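Local coordinates for protein dephospho-CoA kinase (Mycobacterium paratuberculosis, PDB 6N39) that probably catalyses the ATP-dependent phosphorylation of the 3'-hydroxyl group of dephospho-CoA, the last step in the biosynthesis of coenzyme A, at residues E200-F205 with A333-R337; A28-A34 with A194-W198; G350-A354 with Y401-W405; L356-W360 with W396-A400. One frame throughout, in Å; residues are numbered along the deposited sequence.

Contact 1: E200-F205 with A333-R337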
loop_
_atom_site.group_PDB
_atom_site.type_symbol
_atom_site.label_atom_id
_atom_site.label_comp_id
_atom_site.label_asym_id
_atom_site.label_seq_id
_atom_site.Cartn_x
_atom_site.Cartn_y
_atom_site.Cartn_z
ATOM N N GLU A 200 4.480 14.581 9.834
ATOM C CA GLU A 200 3.039 14.395 9.959
ATOM C C GLU A 200 2.582 12.982 9.615
ATOM O O GLU A 200 1.484 12.588 10.021
ATOM C CB GLU A 200 2.301 15.399 9.065
ATOM C CG GLU A 200 2.355 16.816 9.621
ATOM C CD GLU A 200 1.932 17.870 8.593
ATOM O OE1 GLU A 200 1.267 17.509 7.598
ATOM O OE2 GLU A 200 2.282 19.057 8.784
ATOM N N ARG A 201 3.394 12.211 8.902
ATOM C CA ARG A 201 2.939 10.909 8.436
ATOM C C ARG A 201 3.958 9.804 8.712
ATOM O O ARG A 201 3.608 8.763 9.275
ATOM C CB ARG A 201 2.609 10.976 6.940
ATOM C CG ARG A 201 1.626 9.903 6.542
ATOM C CD ARG A 201 1.026 10.129 5.189
ATOM N NE ARG A 201 0.427 8.893 4.717
ATOM C CZ ARG A 201 -0.192 8.773 3.555
ATOM N NH1 ARG A 201 -0.304 9.832 2.753
ATOM N NH2 ARG A 201 -0.718 7.607 3.211
ATOM N N ILE A 202 5.220 10.016 8.358
ATOM C CA ILE A 202 6.189 8.931 8.458
ATOM C C ILE A 202 6.567 8.661 9.908
ATOM O O ILE A 202 6.595 7.502 10.342
ATOM C CB ILE A 202 7.418 9.223 7.585
ATOM C CG1 ILE A 202 7.009 9.194 6.108
ATOM C CG2 ILE A 202 8.500 8.161 7.816
ATOM C CD1 ILE A 202 8.061 9.715 5.161
ATOM N N VAL A 203 6.865 9.717 10.685
ATOM C CA VAL A 203 7.221 9.511 12.091
ATOM C C VAL A 203 6.118 8.775 12.851
ATOM O O VAL A 203 6.413 7.751 13.491
ATOM C CB VAL A 203 7.608 10.850 12.745
ATOM C CG1 VAL A 203 7.535 10.738 14.257
ATOM C CG2 VAL A 203 9.028 11.294 12.307
ATOM N N PRO A 204 4.857 9.228 12.843
ATOM C CA PRO A 204 3.828 8.466 13.571
ATOM C C PRO A 204 3.557 7.088 12.973
ATOM O O PRO A 204 3.276 6.162 13.733
ATOM C CB PRO A 204 2.592 9.383 13.513
ATOM C CG PRO A 204 2.835 10.297 12.344
ATOM C CD PRO A 204 4.320 10.481 12.270
ATOM N N PHE A 205 3.657 6.909 11.650
ATOM C CA PHE A 205 3.514 5.582 11.054
ATOM C C PHE A 205 4.533 4.610 11.647
ATOM O O PHE A 205 4.174 3.529 12.138
ATOM C CB PHE A 205 3.667 5.689 9.529
ATOM C CG PHE A 205 3.212 4.460 8.740
ATOM C CD1 PHE A 205 2.682 3.335 9.368
ATOM C CD2 PHE A 205 3.315 4.452 7.348
ATOM C CE1 PHE A 205 2.262 2.217 8.619
ATOM C CE2 PHE A 205 2.914 3.349 6.594
ATOM C CZ PHE A 205 2.370 2.227 7.232
ATOM N N ALA A 333 -1.387 1.400 10.625
ATOM C CA ALA A 333 -0.661 2.303 11.507
ATOM C C ALA A 333 -0.392 3.662 10.864
ATOM O O ALA A 333 0.203 4.526 11.513
ATOM C CB ALA A 333 0.673 1.663 11.928
ATOM N N ASP A 334 -0.805 3.863 9.609
ATOM C CA ASP A 334 -0.494 5.084 8.870
ATOM C C ASP A 334 -1.599 6.112 9.107
ATOM O O ASP A 334 -2.721 5.919 8.609
ATOM C CB ASP A 334 -0.363 4.760 7.383
ATOM C CG ASP A 334 0.018 5.971 6.522
ATOM O OD1 ASP A 334 0.118 7.098 7.035
ATOM O OD2 ASP A 334 0.240 5.773 5.310
ATOM N N PRO A 335 -1.347 7.210 9.837
ATOM C CA PRO A 335 -2.430 8.181 10.071
ATOM C C PRO A 335 -2.914 8.872 8.806
ATOM O O PRO A 335 -3.993 9.469 8.830
ATOM C CB PRO A 335 -1.811 9.190 11.052
ATOM C CG PRO A 335 -0.327 9.091 10.809
ATOM C CD PRO A 335 -0.072 7.639 10.455
ATOM N N GLY A 336 -2.170 8.802 7.704
ATOM C CA GLY A 336 -2.663 9.341 6.453
ATOM C C GLY A 336 -3.688 8.484 5.729
ATOM O O GLY A 336 -4.269 8.951 4.751
ATOM N N ARG A 337 -3.930 7.245 6.157
ATOM C CA ARG A 337 -4.891 6.372 5.475
ATOM C C ARG A 337 -5.440 5.332 6.448
ATOM O O ARG A 337 -5.133 4.131 6.354
ATOM C CB ARG A 337 -4.234 5.700 4.265
ATOM C CG ARG A 337 -5.171 4.797 3.412
ATOM C CD ARG A 337 -6.451 5.513 2.957
ATOM N NE ARG A 337 -7.473 5.530 4.014
ATOM C CZ ARG A 337 -8.470 6.406 4.059
ATOM N NH1 ARG A 337 -8.585 7.339 3.105
ATOM N NH2 ARG A 337 -9.336 6.375 5.062
#

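Contact 2: A28-A34 with A194-W198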
loop_
_atom_site.group_PDB
_atom_site.type_symbol
_atom_site.label_atom_id
_atom_site.label_comp_id
_atom_site.label_asym_id
_atom_site.label_seq_id
_atom_site.Cartn_x
_atom_site.Cartn_y
_atom_site.Cartn_z
ATOM N N ALA A 28 16.557 14.948 0.981
ATOM C CA ALA A 28 15.714 15.635 1.963
ATOM C C ALA A 28 15.247 14.682 3.069
ATOM O O ALA A 28 15.292 15.015 4.273
ATOM C CB ALA A 28 14.520 16.273 1.249
ATOM N N PHE A 29 14.823 13.472 2.683
ATOM C CA PHE A 29 14.445 12.494 3.705
ATOM C C PHE A 29 15.659 12.081 4.537
ATOM O O PHE A 29 15.552 11.919 5.759
ATOM C CB PHE A 29 13.772 11.275 3.074
ATOM C CG PHE A 29 12.347 11.516 2.656
ATOM C CD1 PHE A 29 11.464 12.191 3.493
ATOM C CD2 PHE A 29 11.888 11.070 1.421
ATOM C CE1 PHE A 29 10.143 12.412 3.109
ATOM C CE2 PHE A 29 10.571 11.284 1.032
ATOM C CZ PHE A 29 9.703 11.963 1.869
ATOM N N ALA A 30 16.830 11.940 3.902
ATOM C CA ALA A 30 18.037 11.618 4.668
ATOM C C ALA A 30 18.347 12.707 5.691
ATOM O O ALA A 30 18.870 12.430 6.778
ATOM C CB ALA A 30 19.235 11.421 3.730
ATOM N N GLN A 31 18.063 13.956 5.341
ATOM C CA GLN A 31 18.241 15.048 6.286
ATOM C C GLN A 31 17.241 14.963 7.430
ATOM O O GLN A 31 17.451 15.599 8.471
ATOM C CB GLN A 31 18.117 16.387 5.565
ATOM C CG GLN A 31 19.271 16.649 4.601
ATOM C CD GLN A 31 19.022 17.850 3.713
ATOM O OE1 GLN A 31 19.138 17.765 2.485
ATOM N NE2 GLN A 31 18.673 18.976 4.324
ATOM N N CYS A 32 16.153 14.221 7.252
ATOM C CA CYS A 32 15.296 13.926 8.407
ATOM C C CYS A 32 15.747 12.728 9.233
ATOM O O CYS A 32 15.093 12.415 10.239
ATOM C CB CYS A 32 13.864 13.673 7.969
ATOM S SG CYS A 32 13.128 15.120 7.266
ATOM N N GLY A 33 16.812 12.037 8.836
ATOM C CA GLY A 33 17.270 10.863 9.548
ATOM C C GLY A 33 16.876 9.524 8.939
ATOM O O GLY A 33 17.126 8.487 9.562
ATOM N N ALA A 34 16.283 9.512 7.747
ATOM C CA ALA A 34 15.973 8.250 7.077
ATOM C C ALA A 34 17.242 7.567 6.556
ATOM O O ALA A 34 18.268 8.206 6.306
ATOM C CB ALA A 34 15.015 8.484 5.912
ATOM N N ALA A 194 9.219 17.722 2.261
ATOM C CA ALA A 194 9.644 16.404 2.722
ATOM C C ALA A 194 9.602 16.313 4.245
ATOM O O ALA A 194 9.170 15.296 4.802
ATOM C CB ALA A 194 11.048 16.087 2.199
ATOM N N GLN A 195 10.035 17.372 4.941
ATOM C CA GLN A 195 9.985 17.329 6.398
ATOM C C GLN A 195 8.551 17.344 6.916
ATOM O O GLN A 195 8.267 16.791 7.984
ATOM C CB GLN A 195 10.748 18.500 7.008
ATOM C CG GLN A 195 10.949 18.327 8.506
ATOM C CD GLN A 195 11.636 19.508 9.135
ATOM O OE1 GLN A 195 11.087 20.612 9.175
ATOM N NE2 GLN A 195 12.846 19.290 9.635
ATOM N N GLN A 196 7.650 18.004 6.201
ATOM C CA GLN A 196 6.236 17.980 6.561
ATOM C C GLN A 196 5.686 16.553 6.501
ATOM O O GLN A 196 4.980 16.096 7.408
ATOM C CB GLN A 196 5.494 18.893 5.593
ATOM C CG GLN A 196 4.345 19.671 6.072
ATOM C CD GLN A 196 4.032 20.769 5.066
ATOM O OE1 GLN A 196 3.233 20.575 4.148
ATOM N NE2 GLN A 196 4.704 21.915 5.208
ATOM N N VAL A 197 5.994 15.845 5.420
ATOM C CA VAL A 197 5.563 14.453 5.287
ATOM C C VAL A 197 6.227 13.579 6.346
ATOM O O VAL A 197 5.590 12.692 6.934
ATOM C CB VAL A 197 5.860 13.950 3.864
ATOM C CG1 VAL A 197 5.821 12.435 3.814
ATOM C CG2 VAL A 197 4.865 14.564 2.886
ATOM N N TRP A 198 7.506 13.835 6.625
ATOM C CA TRP A 198 8.220 13.130 7.684
ATOM C C TRP A 198 7.518 13.284 9.029
ATOM O O TRP A 198 7.195 12.293 9.691
ATOM C CB TRP A 198 9.654 13.656 7.776
ATOM C CG TRP A 198 10.495 12.861 8.715
ATOM C CD1 TRP A 198 10.804 13.163 10.003
ATOM C CD2 TRP A 198 11.101 11.596 8.443
ATOM N NE1 TRP A 198 11.595 12.179 10.546
ATOM C CE2 TRP A 198 11.780 11.200 9.609
ATOM C CE3 TRP A 198 11.134 10.762 7.322
ATOM C CZ2 TRP A 198 12.501 10.013 9.684
ATOM C CZ3 TRP A 198 11.846 9.587 7.395
ATOM C CH2 TRP A 198 12.519 9.222 8.569
#

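Contact 3: G350-A354 with Y401-W405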
loop_
_atom_site.group_PDB
_atom_site.type_symbol
_atom_site.label_atom_id
_atom_site.label_comp_id
_atom_site.label_asym_id
_atom_site.label_seq_id
_atom_site.Cartn_x
_atom_site.Cartn_y
_atom_site.Cartn_z
ATOM N N GLY A 350 -20.034 -14.086 8.638
ATOM C CA GLY A 350 -19.489 -12.731 8.561
ATOM C C GLY A 350 -18.746 -12.470 7.259
ATOM O O GLY A 350 -18.830 -11.374 6.680
ATOM N N GLN A 351 -18.009 -13.478 6.782
ATOM C CA GLN A 351 -17.333 -13.406 5.481
ATOM C C GLN A 351 -18.322 -13.185 4.340
ATOM O O GLN A 351 -18.064 -12.407 3.411
ATOM C CB GLN A 351 -16.534 -14.702 5.273
ATOM C CG GLN A 351 -15.591 -14.731 4.055
ATOM C CD GLN A 351 -16.285 -15.226 2.793
ATOM O OE1 GLN A 351 -17.281 -15.953 2.865
ATOM N NE2 GLN A 351 -15.752 -14.850 1.632
ATOM N N GLN A 352 -19.465 -13.867 4.384
ATOM C CA GLN A 352 -20.446 -13.704 3.312
ATOM C C GLN A 352 -21.136 -12.348 3.405
ATOM O O GLN A 352 -21.300 -11.652 2.395
ATOM C CB GLN A 352 -21.461 -14.842 3.385
ATOM C CG GLN A 352 -20.812 -16.216 3.246
ATOM C CD GLN A 352 -20.787 -16.665 1.814
ATOM O OE1 GLN A 352 -21.841 -16.844 1.209
ATOM N NE2 GLN A 352 -19.583 -16.831 1.243
ATOM N N PHE A 353 -21.511 -11.950 4.622
ATOM C CA PHE A 353 -22.263 -10.718 4.813
ATOM C C PHE A 353 -21.454 -9.489 4.408
ATOM O O PHE A 353 -22.022 -8.529 3.875
ATOM C CB PHE A 353 -22.717 -10.601 6.276
ATOM C CG PHE A 353 -23.604 -9.421 6.526
ATOM C CD1 PHE A 353 -24.707 -9.183 5.694
ATOM C CD2 PHE A 353 -23.342 -8.542 7.575
ATOM C CE1 PHE A 353 -25.533 -8.091 5.906
ATOM C CE2 PHE A 353 -24.178 -7.458 7.808
ATOM C CZ PHE A 353 -25.276 -7.225 6.970
ATOM N N ALA A 354 -20.136 -9.484 4.656
ATOM C CA ALA A 354 -19.344 -8.308 4.277
ATOM C C ALA A 354 -19.412 -8.043 2.770
ATOM O O ALA A 354 -19.446 -6.881 2.330
ATOM C CB ALA A 354 -17.886 -8.474 4.732
ATOM N N TYR A 401 -29.407 -7.096 8.215
ATOM C CA TYR A 401 -28.984 -8.466 7.940
ATOM C C TYR A 401 -30.135 -9.262 7.343
ATOM O O TYR A 401 -29.986 -9.923 6.300
ATOM C CB TYR A 401 -28.485 -9.117 9.242
ATOM C CG TYR A 401 -27.810 -10.469 9.085
ATOM C CD1 TYR A 401 -26.480 -10.559 8.674
ATOM C CD2 TYR A 401 -28.489 -11.648 9.375
ATOM C CE1 TYR A 401 -25.844 -11.785 8.542
ATOM C CE2 TYR A 401 -27.864 -12.887 9.228
ATOM C CZ TYR A 401 -26.541 -12.949 8.818
ATOM O OH TYR A 401 -25.913 -14.172 8.670
ATOM N N ARG A 402 -31.309 -9.181 7.982
ATOM C CA ARG A 402 -32.446 -9.947 7.477
ATOM C C ARG A 402 -32.840 -9.495 6.071
ATOM O O ARG A 402 -33.152 -10.326 5.201
ATOM C CB ARG A 402 -33.629 -9.837 8.447
ATOM C CG ARG A 402 -33.389 -10.568 9.780
ATOM C CD ARG A 402 -34.619 -10.544 10.686
ATOM N NE ARG A 402 -34.937 -9.181 11.113
ATOM C CZ ARG A 402 -34.676 -8.680 12.319
ATOM N NH1 ARG A 402 -34.102 -9.430 13.261
ATOM N NH2 ARG A 402 -34.995 -7.420 12.581
ATOM N N ARG A 403 -32.798 -8.186 5.818
ATOM C CA ARG A 403 -33.261 -7.675 4.531
ATOM C C ARG A 403 -32.264 -7.996 3.429
ATOM O O ARG A 403 -32.658 -8.381 2.324
ATOM C CB ARG A 403 -33.498 -6.169 4.613
ATOM C CG ARG A 403 -34.733 -5.761 5.421
ATOM C CD ARG A 403 -34.501 -4.407 6.077
ATOM N NE ARG A 403 -34.428 -3.323 5.104
ATOM C CZ ARG A 403 -33.976 -2.103 5.378
ATOM N NH1 ARG A 403 -33.533 -1.816 6.596
ATOM N NH2 ARG A 403 -33.964 -1.172 4.430
ATOM N N ALA A 404 -30.974 -7.804 3.703
ATOM C CA ALA A 404 -29.947 -8.161 2.736
ATOM C C ALA A 404 -30.067 -9.621 2.337
ATOM O O ALA A 404 -29.985 -9.956 1.150
ATOM C CB ALA A 404 -28.557 -7.876 3.313
ATOM N N TRP A 405 -30.280 -10.512 3.311
ATOM C CA TRP A 405 -30.370 -11.919 2.935
ATOM C C TRP A 405 -31.684 -12.235 2.230
ATOM O O TRP A 405 -31.723 -13.132 1.379
ATOM C CB TRP A 405 -30.142 -12.807 4.160
ATOM C CG TRP A 405 -28.656 -12.983 4.380
ATOM C CD1 TRP A 405 -27.886 -12.408 5.361
ATOM C CD2 TRP A 405 -27.758 -13.740 3.554
ATOM N NE1 TRP A 405 -26.564 -12.780 5.198
ATOM C CE2 TRP A 405 -26.464 -13.598 4.101
ATOM C CE3 TRP A 405 -27.930 -14.549 2.427
ATOM C CZ2 TRP A 405 -25.352 -14.232 3.556
ATOM C CZ3 TRP A 405 -26.817 -15.166 1.878
ATOM C CH2 TRP A 405 -25.548 -15.006 2.448
#

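Contact 4: L356-W360 with W396-A400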
loop_
_atom_site.group_PDB
_atom_site.type_symbol
_atom_site.label_atom_id
_atom_site.label_comp_id
_atom_site.label_asym_id
_atom_site.label_seq_id
_atom_site.Cartn_x
_atom_site.Cartn_y
_atom_site.Cartn_z
ATOM N N LEU A 356 -21.949 -9.310 0.737
ATOM C CA LEU A 356 -23.355 -9.110 0.405
ATOM C C LEU A 356 -23.789 -7.672 0.684
ATOM O O LEU A 356 -24.567 -7.101 -0.076
ATOM C CB LEU A 356 -24.224 -10.091 1.199
ATOM C CG LEU A 356 -25.743 -9.860 1.152
ATOM C CD1 LEU A 356 -26.268 -9.926 -0.289
ATOM C CD2 LEU A 356 -26.531 -10.861 2.046
ATOM N N PHE A 357 -23.336 -7.100 1.799
ATOM C CA PHE A 357 -23.786 -5.772 2.221
ATOM C C PHE A 357 -23.496 -4.737 1.148
ATOM O O PHE A 357 -24.362 -3.914 0.806
ATOM C CB PHE A 357 -23.092 -5.434 3.552
ATOM C CG PHE A 357 -23.578 -4.177 4.235
ATOM C CD1 PHE A 357 -24.812 -4.128 4.858
ATOM C CD2 PHE A 357 -22.758 -3.064 4.305
ATOM C CE1 PHE A 357 -25.237 -2.978 5.509
ATOM C CE2 PHE A 357 -23.165 -1.923 4.966
ATOM C CZ PHE A 357 -24.411 -1.880 5.566
ATOM N N VAL A 358 -22.296 -4.805 0.558
ATOM C CA VAL A 358 -21.953 -3.906 -0.545
ATOM C C VAL A 358 -22.881 -4.123 -1.731
ATOM O O VAL A 358 -23.425 -3.159 -2.297
ATOM C CB VAL A 358 -20.482 -4.091 -0.957
ATOM C CG1 VAL A 358 -20.171 -3.215 -2.161
ATOM C CG2 VAL A 358 -19.569 -3.753 0.207
ATOM N N ASP A 359 -23.050 -5.384 -2.164
ATOM C CA ASP A 359 -23.874 -5.593 -3.366
ATOM C C ASP A 359 -25.330 -5.177 -3.129
ATOM O O ASP A 359 -25.977 -4.564 -4.000
ATOM C CB ASP A 359 -23.799 -7.051 -3.813
ATOM C CG ASP A 359 -22.482 -7.377 -4.485
ATOM O OD1 ASP A 359 -21.856 -6.436 -4.994
ATOM O OD2 ASP A 359 -22.070 -8.553 -4.505
ATOM N N TRP A 360 -25.847 -5.492 -1.945
ATOM C CA TRP A 360 -27.217 -5.159 -1.584
ATOM C C TRP A 360 -27.430 -3.651 -1.600
ATOM O O TRP A 360 -28.313 -3.150 -2.299
ATOM C CB TRP A 360 -27.530 -5.762 -0.208
ATOM C CG TRP A 360 -28.848 -5.352 0.370
ATOM C CD1 TRP A 360 -30.082 -5.535 -0.185
ATOM C CD2 TRP A 360 -29.063 -4.696 1.623
ATOM N NE1 TRP A 360 -31.053 -5.026 0.645
ATOM C CE2 TRP A 360 -30.454 -4.511 1.763
ATOM C CE3 TRP A 360 -28.214 -4.248 2.644
ATOM C CZ2 TRP A 360 -31.020 -3.891 2.877
ATOM C CZ3 TRP A 360 -28.778 -3.632 3.755
ATOM C CH2 TRP A 360 -30.171 -3.461 3.858
ATOM N N TRP A 396 -29.528 -1.389 14.098
ATOM C CA TRP A 396 -30.002 -1.382 12.716
ATOM C C TRP A 396 -29.468 -2.574 11.919
ATOM O O TRP A 396 -30.152 -3.070 11.014
ATOM C CB TRP A 396 -29.597 -0.069 12.038
ATOM C CG TRP A 396 -30.051 0.049 10.609
ATOM C CD1 TRP A 396 -31.274 0.487 10.167
ATOM C CD2 TRP A 396 -29.294 -0.277 9.434
ATOM N NE1 TRP A 396 -31.316 0.461 8.788
ATOM C CE2 TRP A 396 -30.115 -0.006 8.316
ATOM C CE3 TRP A 396 -28.005 -0.767 9.218
ATOM C CZ2 TRP A 396 -29.685 -0.217 7.002
ATOM C CZ3 TRP A 396 -27.573 -0.957 7.908
ATOM C CH2 TRP A 396 -28.417 -0.690 6.821
ATOM N N PHE A 397 -28.261 -3.054 12.239
ATOM C CA PHE A 397 -27.701 -4.167 11.480
ATOM C C PHE A 397 -28.498 -5.458 11.621
ATOM O O PHE A 397 -28.424 -6.288 10.724
ATOM C CB PHE A 397 -26.235 -4.407 11.856
ATOM C CG PHE A 397 -25.319 -3.375 11.293
ATOM C CD1 PHE A 397 -24.985 -3.390 9.944
ATOM C CD2 PHE A 397 -24.831 -2.355 12.089
ATOM C CE1 PHE A 397 -24.151 -2.415 9.404
ATOM C CE2 PHE A 397 -23.998 -1.371 11.555
ATOM C CZ PHE A 397 -23.656 -1.410 10.206
ATOM N N ARG A 398 -29.318 -5.635 12.661
ATOM C CA ARG A 398 -30.098 -6.870 12.730
ATOM C C ARG A 398 -31.134 -6.931 11.606
ATOM O O ARG A 398 -31.243 -7.934 10.876
ATOM C CB ARG A 398 -30.761 -6.999 14.097
ATOM C CG ARG A 398 -29.761 -6.984 15.259
ATOM C CD ARG A 398 -30.375 -7.557 16.545
ATOM N NE ARG A 398 -31.501 -6.762 17.051
ATOM C CZ ARG A 398 -31.382 -5.691 17.840
ATOM N NH1 ARG A 398 -30.186 -5.263 18.224
ATOM N NH2 ARG A 398 -32.461 -5.039 18.245
ATOM N N ASP A 399 -31.875 -5.843 11.424
ATOM C CA ASP A 399 -32.878 -5.795 10.365
ATOM C C ASP A 399 -32.218 -5.682 8.999
ATOM O O ASP A 399 -32.702 -6.268 8.022
ATOM C CB ASP A 399 -33.835 -4.627 10.617
ATOM C CG ASP A 399 -34.897 -4.488 9.549
ATOM O OD1 ASP A 399 -35.723 -5.416 9.373
ATOM O OD2 ASP A 399 -34.921 -3.416 8.912
ATOM N N ALA A 400 -31.087 -4.967 8.916
ATOM C CA ALA A 400 -30.366 -4.914 7.652
ATOM C C ALA A 400 -29.873 -6.298 7.246
ATOM O O ALA A 400 -29.906 -6.649 6.064
ATOM C CB ALA A 400 -29.199 -3.936 7.745
#

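Contact 1: E200-F205 with A333-R337
F205 and D334 bring their CA atoms to within 4.6 Å where helix 187-210 meets the loop between strands 328-331 and 339-345; from D334 to R337 this loop makes a type I beta turn. The helix has a wider pi-type turn at E200-I202 and kinks at P204, whose N makes no bond to the turn before. R201 faces G336, and F205 CA makes a nearly straight C-H...O contact with A333 O at 3.5 Å. D334 works in two ways. Its CB sits over the centre of the F205 ring, 3.5 Å from the centroid, a CH-pi contact, and its carboxylate stacks on that ring with the planes 15° apart. The same carboxylate is held side-on by R201 in a salt bridge: NE gives to OD1 at 2.9 Å, on the syn lone pair, and NH2 gives to OD2, also at 2.9 Å. With CG anti to the backbone N (chi1 -156°), the R201 chain runs out extended as far as NE, and G336 CA, which carries no side chain, lies over one guanidinium face. OD1 also accepts from G336 N at 2.9 Å, an Asx turn. P335 CG meets P204 CG at 3.7 Å, two rigid rings in apolar contact. One carboxylate thus ties its own turn to helix 187-210. Three donor bonds fix its rotation, and the arginine charge probably favours its ionised form.

Contact 2: A28-A34 with A194-W198
The carbonyl O of A194 accepts the helical bond from W198 N at 2.9 Å and is also met from across the contact by F29 CE1, 3.5 Å away, so the phenylalanine ring borders a backbone oxygen that already has its donor. No hydrogen bond joins the two segments; shape and aromatic contacts do the work. A28 CB and A194 CB touch at 3.6 Å, small methyls that let the helices come close together. One turn further on, C32 reaches over the indole of W198. Its CB stands over the five-membered ring, 3.4 Å from the centroid and 7° off the normal, a CH-pi contact, while SG adds a sulfur-aromatic contact at 4.2 Å to the same centroid. W198 CG is anti to its own N (chi1 -173°), which swings the indole out from the helix under C32 and on to A34, whose CB lies 3.7 Å from CZ3. G33, with positive phi, ends the helix in a Schellman motif and turns the chain toward strand 35-38. Helix 22-31, whose first residues belong to the predicted ATP-binding loop, therefore packs by its C-terminal end on helix 187-210. F29 continues to I202 on that helix, and strand 115-119 of the parallel sheet receives A34 on V117 and W198 on V115.

Contact 3: G350-A354 with Y401-W405
F353 and Y401 carry the crossing of helices 349-363 and 386-411, whose short segments run at 72° to each other with their axes 11.7 Å apart. The motif is a T-shaped (edge-to-face) aromatic pair in the UPF0157 (GrpB) region: an edge of Y401 points at the face of F353, the centroids 4.9 Å apart and the planes at 68°. Y401 CD1 does the touching. It stands above the centre of the F353 ring and comes within 3.7 Å of CD1, so the partly positive C-H rim of one ring meets the pi cloud of the other. Such wide axis spacing suits large side chains, and F353, its CG anti to the backbone N (chi1 -175°), stretches across to the other helix. There its own edge meets A404 CB, 4.0 Å from CE1, a small methyl that lets the ring approach. W405 borders the same cluster: its indole edge takes Q352 CB against CZ2 at 3.9 Å, so a glutamine joins the apolar contact through its aliphatic stem. The amide of Q352 is satisfied away from W405: NE2 gives to Q351 OE1 at 2.9 Å in the carbonyl plane and OE1 bonds to T312 OG1. The tyrosine suits its place likewise, its ring packing in the core while OH is bonded to R310 N. A bound acetate, probably from the crystallisation liquor, lies near F353. On one face of the Y401 ring, W405 CD1 rests 3.7 Å above the plane, over its centre.

Contact 4: L356-W360 with W396-A400
F357 has CG anti to its backbone N (chi1 -172°) and F397 has CG beside its N, rotations that bring the two rings together as an oblique pair, planes at 46°, and let F357 CZ reach F397 CE1 at 3.9 Å. They belong to an aromatic cluster between two helices of the UPF0157 region, 349-363 and 386-411, the axes of whose short segments approach to 13.1 Å at 74°, a gap bridged by large aromatic side chains from both helices. W396 reaches in beside F357, the two rings meeting rim to rim, each near the other's plane, with CZ3 at 3.9 Å from F357 CE1. The rim of the W360 indole meets W396 too, CZ3 to CH2 at 4.3 Å. Y371 of helix 365-382 extends the cluster, stacking on W396 and meeting F357 edge-to-face. A400 fits because its methyl is small: CB lies over one face of the W396 indole, in its own helix, and also touches W360 CZ3 at 4.0 Å. The backbone does its part as well, for A400 O sits over a face of W360, 3.9 Å from CH2.

Overall arrangement
Contacts 1 and 2 share helix 187-210 and lie 13 Å apart between centres, joined by a probable pi-type hydrogen bond from V203 N to W198 O at 2.8 Å and by I202 CD1 against F29 CE1 at 4.0 Å. Contact 2 lies nearest the predicted ATP site, the side chain of A28 being about 6 Å from that of A24; contact 1 joins the shared helix to the loop 333-337 of the UPF0157 region. Contacts 3 and 4 are neighbouring parts of one helix crossing, centres 6 Å apart, and touch through L356 CD2 and W405 CE2 at 3.4 Å. Contacts 2 and 3 lie about 45 Å apart, centre to centre, on opposite sides of the chain's centre.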